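PDB 4BQH: Udp-n-acetylglucosamine pyrophosphorylase from Trypanosoma brucei, which probably catalyses the formation of UDP-N-acetyl-alpha-D-glucosamine and diphosphate from UTP and N-acetyl-alpha-D-glucosamine 1-phosphate. Local coordinates for residues Q266-L271 with C362-M367; M367-E372 with V410-H415. All coordinates share one frame; numbering follows the deposited sequence. Where two conformers were deposited one is given.

Contact 1. Residues Q266-L271 with C362-M367; sequences QHLRKL and CSLHFM. With SO4 (sulfate ion), chain D.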
# COMPACT_ATOMS: atom_id res chain seq x y z
N GLN A 266 15.20 7.68 9.48
CA GLN A 266 16.37 8.54 9.50
C GLN A 266 17.22 8.37 8.23
O GLN A 266 17.70 9.35 7.69
CB GLN A 266 17.20 8.26 10.76
CG GLN A 266 16.49 8.72 12.04
CD GLN A 266 17.21 8.28 13.32
OE1 GLN A 266 17.34 7.08 13.60
NE2 GLN A 266 17.67 9.25 14.10
N HIS A 267 17.37 7.13 7.75
CA HIS A 267 18.11 6.87 6.48
C HIS A 267 17.44 7.59 5.33
O HIS A 267 18.11 8.18 4.49
CB HIS A 267 18.16 5.38 6.20
CG HIS A 267 19.06 4.60 7.13
ND1 HIS A 267 19.40 3.31 6.91
CD2 HIS A 267 19.73 4.98 8.28
CE1 HIS A 267 20.20 2.88 7.90
NE2 HIS A 267 20.42 3.90 8.73
N LEU A 268 16.11 7.55 5.30
CA LEU A 268 15.38 8.22 4.21
C LEU A 268 15.51 9.75 4.26
O LEU A 268 15.65 10.39 3.23
CB LEU A 268 13.90 7.83 4.24
CG LEU A 268 13.56 6.37 3.96
CD1 LEU A 268 12.07 6.14 4.18
CD2 LEU A 268 14.00 5.91 2.58
N ARG A 269 15.49 10.31 5.46
CA ARG A 269 15.69 11.75 5.61
C ARG A 269 17.05 12.15 5.03
O ARG A 269 17.16 13.13 4.30
CB ARG A 269 15.59 12.16 7.08
CG ARG A 269 15.74 13.66 7.31
CD ARG A 269 15.58 13.99 8.79
NE ARG A 269 14.28 13.55 9.31
CZ ARG A 269 14.12 12.61 10.25
NH1 ARG A 269 15.17 12.00 10.79
NH2 ARG A 269 12.90 12.30 10.65
N LYS A 270 18.08 11.37 5.36
CA LYS A 270 19.44 11.62 4.83
C LYS A 270 19.52 11.50 3.31
O LYS A 270 20.29 12.22 2.69
CB LYS A 270 20.45 10.68 5.48
CG LYS A 270 20.83 11.10 6.89
CD LYS A 270 21.75 10.08 7.55
CE LYS A 270 22.15 10.55 8.94
NZ LYS A 270 23.41 9.92 9.44
N LEU A 271 18.72 10.62 2.72
CA LEU A 271 18.61 10.49 1.26
C LEU A 271 17.79 11.59 0.59
O LEU A 271 17.73 11.64 -0.62
CB LEU A 271 18.03 9.13 0.86
CG LEU A 271 18.93 7.91 1.07
CD1 LEU A 271 18.11 6.63 0.94
CD2 LEU A 271 20.09 7.92 0.07
N CYS A 362 2.28 10.31 2.09
CA CYS A 362 2.54 11.04 3.32
C CYS A 362 3.88 11.75 3.24
O CYS A 362 4.84 11.19 2.70
CB CYS A 362 2.59 10.08 4.50
SG CYS A 362 1.02 9.22 4.76
N SER A 363 3.97 12.95 3.81
CA SER A 363 5.27 13.60 3.94
C SER A 363 6.16 12.80 4.90
O SER A 363 5.69 12.09 5.80
CB SER A 363 5.12 15.04 4.48
OG SER A 363 4.69 15.03 5.83
N LEU A 364 7.46 12.95 4.74
CA LEU A 364 8.36 12.31 5.69
C LEU A 364 8.20 12.92 7.09
O LEU A 364 8.28 12.20 8.08
CB LEU A 364 9.82 12.39 5.21
CG LEU A 364 10.70 11.33 5.90
CD1 LEU A 364 10.37 9.91 5.43
CD2 LEU A 364 12.18 11.60 5.65
N HIS A 365 7.93 14.21 7.16
CA HIS A 365 7.59 14.85 8.44
C HIS A 365 6.41 14.17 9.10
O HIS A 365 6.46 13.88 10.31
CB HIS A 365 7.27 16.34 8.27
CG HIS A 365 7.18 17.10 9.58
ND1 HIS A 365 6.95 18.43 9.62
CD2 HIS A 365 7.34 16.69 10.90
CE1 HIS A 365 6.92 18.84 10.91
NE2 HIS A 365 7.15 17.78 11.69
N PHE A 366 5.34 13.92 8.33
CA PHE A 366 4.19 13.19 8.91
C PHE A 366 4.59 11.80 9.38
O PHE A 366 4.17 11.37 10.46
CB PHE A 366 2.99 13.10 7.95
CG PHE A 366 1.84 12.32 8.53
CD1 PHE A 366 1.02 12.89 9.49
CD2 PHE A 366 1.64 10.97 8.19
CE1 PHE A 366 -0.00 12.14 10.08
CE2 PHE A 366 0.59 10.25 8.76
CZ PHE A 366 -0.23 10.84 9.70
N MET A 367 5.37 11.07 8.57
CA MET A 367 5.76 9.72 9.00
C MET A 367 6.49 9.76 10.34
O MET A 367 6.28 8.91 11.21
CB MET A 367 6.60 9.03 7.93
CG MET A 367 5.87 8.86 6.59
SD MET A 367 4.29 8.00 6.68
CE MET A 367 4.84 6.33 7.08
S SO4 D . 19.19 0.75 4.64
O1 SO4 D . 18.19 -0.10 3.96
O2 SO4 D . 19.18 0.49 6.11
O3 SO4 D . 18.86 2.16 4.40
O4 SO4 D . 20.54 0.39 4.15
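Leu364 meets Arg269 through one methyl: CD2 lies 3.5 Å from Arg269 CA and 3.7 Å from Arg269 CB, so it presses on the helix backbone and the root of the arginine, not on its guanidinium end. The other branch, CD1, faces Leu268 CB at 4.3 Å, a looser apolar contact. Leu364 has CG anti to its own backbone N (chi1 -160°), which carries both methyls across to helix 264-270. No hydrogen bond spans the two segments, and the buried surface is a modest 133 Å².

Polar bonds fix each side separately. Ser363 is the N-cap of helix 364-374: Phe366 N donates to Ser363 OG at 2.8 Å, while His303 ND1 bonds to the same hydroxyl. On helix 264-270, His267 ND1 donates to sulfate O3 at 2.8 Å, with a fairly straight N-H...O angle of 161°; its bond to sulfate O2 is weak. The sulfur lies in the ring plane, at the edge, and Thr251 OG1 bonds NE2, so both ring nitrogens restrain its rotation. Arg249 and His206 also bind the sulfate, probably an ion from the crystallisation liquor.

In the fold, helix 264-270 sits against strand 175-180 through Leu268 on Leu177, while strand 359-363, running antiparallel to strand 275-280, leads straight into helix 364-374, whose Met367 packs on Leu265 and helix 241-246.

Contact 2. Residues M367-E372 with V410-H415; sequences MSLAAE and VDECDH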
# COMPACT_ATOMS: atom_id res chain seq x y z
N MET A 367 5.37 11.07 8.57
CA MET A 367 5.76 9.72 9.00
C MET A 367 6.49 9.76 10.34
O MET A 367 6.28 8.91 11.21
CB MET A 367 6.60 9.03 7.93
CG MET A 367 5.87 8.86 6.59
SD MET A 367 4.29 8.00 6.68
CE MET A 367 4.84 6.33 7.08
N SER A 368 7.37 10.75 10.49
CA SER A 368 8.10 10.97 11.74
C SER A 368 7.19 11.32 12.92
O SER A 368 7.30 10.76 14.00
CB SER A 368 9.12 12.10 11.55
OG SER A 368 10.08 11.75 10.57
N LEU A 369 6.31 12.28 12.71
CA LEU A 369 5.50 12.78 13.81
C LEU A 369 4.49 11.72 14.21
O LEU A 369 4.21 11.55 15.40
CB LEU A 369 4.76 14.07 13.40
CG LEU A 369 3.91 14.77 14.49
CD1 LEU A 369 3.93 16.28 14.27
CD2 LEU A 369 2.46 14.33 14.41
N ALA A 370 3.91 11.04 13.22
CA ALA A 370 2.90 10.02 13.48
C ALA A 370 3.53 8.91 14.28
O ALA A 370 2.90 8.40 15.22
CB ALA A 370 2.32 9.47 12.17
N ALA A 371 4.75 8.54 13.92
CA ALA A 371 5.44 7.48 14.69
C ALA A 371 5.64 7.88 16.15
O ALA A 371 5.34 7.09 17.06
CB ALA A 371 6.75 7.07 14.04
N GLU A 372 6.08 9.12 16.37
CA GLU A 372 6.25 9.64 17.74
C GLU A 372 4.92 9.60 18.50
O GLU A 372 4.86 9.09 19.62
CB GLU A 372 6.83 11.06 17.71
CG GLU A 372 7.62 11.42 18.98
CD GLU A 372 8.73 12.44 18.71
OE1 GLU A 372 8.39 13.61 18.47
OE2 GLU A 372 9.94 12.07 18.75
N VAL A 410 -2.42 15.06 11.64
CA VAL A 410 -1.77 15.63 10.44
C VAL A 410 -1.42 17.12 10.56
O VAL A 410 -0.35 17.53 10.11
CB VAL A 410 -2.62 15.39 9.18
CG1 VAL A 410 -3.95 16.15 9.27
CG2 VAL A 410 -1.83 15.75 7.92
N ASP A 411 -2.27 17.91 11.19
CA ASP A 411 -1.98 19.35 11.20
C ASP A 411 -0.95 19.76 12.24
O ASP A 411 -0.46 20.90 12.23
CB ASP A 411 -3.27 20.15 11.30
CG ASP A 411 -4.09 20.06 10.02
OD1 ASP A 411 -3.51 20.20 8.93
OD2 ASP A 411 -5.31 19.83 10.10
N GLU A 412 -0.59 18.83 13.11
CA GLU A 412 0.49 19.08 14.08
C GLU A 412 1.86 19.20 13.41
O GLU A 412 2.82 19.63 14.03
CB GLU A 412 0.50 17.98 15.14
CG GLU A 412 -0.81 17.96 15.91
CD GLU A 412 -0.84 16.92 16.99
OE1 GLU A 412 0.19 16.29 17.24
OE2 GLU A 412 -1.92 16.74 17.59
N CYS A 413 1.92 18.86 12.12
CA CYS A 413 3.16 18.97 11.36
C CYS A 413 3.49 20.42 10.98
O CYS A 413 4.61 20.70 10.58
CB CYS A 413 3.07 18.15 10.07
SG CYS A 413 2.92 16.37 10.35
N ASP A 414 2.50 21.30 11.02
CA ASP A 414 2.73 22.70 10.64
C ASP A 414 2.62 23.63 11.85
O ASP A 414 1.76 23.44 12.70
CB ASP A 414 1.76 23.15 9.54
CG ASP A 414 1.97 22.41 8.22
OD1 ASP A 414 3.13 22.22 7.81
OD2 ASP A 414 0.96 22.02 7.60
N HIS A 415 3.50 24.63 11.92
CA HIS A 415 3.49 25.61 13.01
C HIS A 415 3.50 27.00 12.45
O HIS A 415 4.54 27.48 12.04
CB HIS A 415 4.71 25.39 13.90
CG HIS A 415 4.88 23.95 14.28
ND1 HIS A 415 4.20 23.39 15.28
CD2 HIS A 415 5.61 22.94 13.68
CE1 HIS A 415 4.50 22.08 15.35
NE2 HIS A 415 5.37 21.81 14.37
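Glu412 OE1 is gripped by Arg373 NE in a salt bridge, one residue past the end of segment 367-372, and Leu369 CD2 approaches the same oxygen at 4.1 Å. The glutamate chain is extended beyond CG, crossing the leucine side chain at about a right angle, and its carboxylate thus reaches helix 364-374 from the loop. Pairing with arginine would be expected to favour the charged carboxylate.

The rest of the contact is made by Leu369 alone on the helical side. Its CG stands anti to the backbone N (chi1 -177°), directing the branches at residues 412-413, although chi2 of 147° departs from a staggered value. CD1 comes within 3.5 Å of Glu412 O and 3.9 Å of Glu412 CB. It also meets Cys413 SG at 4.0 Å, so a single methyl touches backbone, aliphatic carbon and sulfur together. No hydrogen bond crosses between the segments. Within the 3-10 segment 410-413, the bond from Cys413 N to Val410 O is weak at 3.3 Å.

Leu369 also packs on Phe409, the residue before Val410. The 3-10 turn lies in the connection between strands 394-400 and 423-427; Asp411 ties it to Ala422, and Asp414 to His303. Further along helix 364-374, Ala370 and Ala371 pack on Phe242 of helix 241-246, and Ala371 touches the bound inhibitor.

Helix 364-374 is common to both contacts, whose centres lie 11 Å apart. Contact 1 uses its first turn, where strand 359-363 ends, and contact 2 the following turns; Met367 lies in both segments but bridges neither contact. The order along the chain is 266-271, then 362-367 and 367-372, then 410-415. The contacts also touch directly: Phe366 CA lies 3.7 Å from Cys413 SG. One helix is therefore held between helix 264-270 and the 3-10 turn at 410-413. Ala371 on this helix touches the inhibitor, whereas the side chains of Arg269 and Leu369 lie about 12 Å and 11 Å from it.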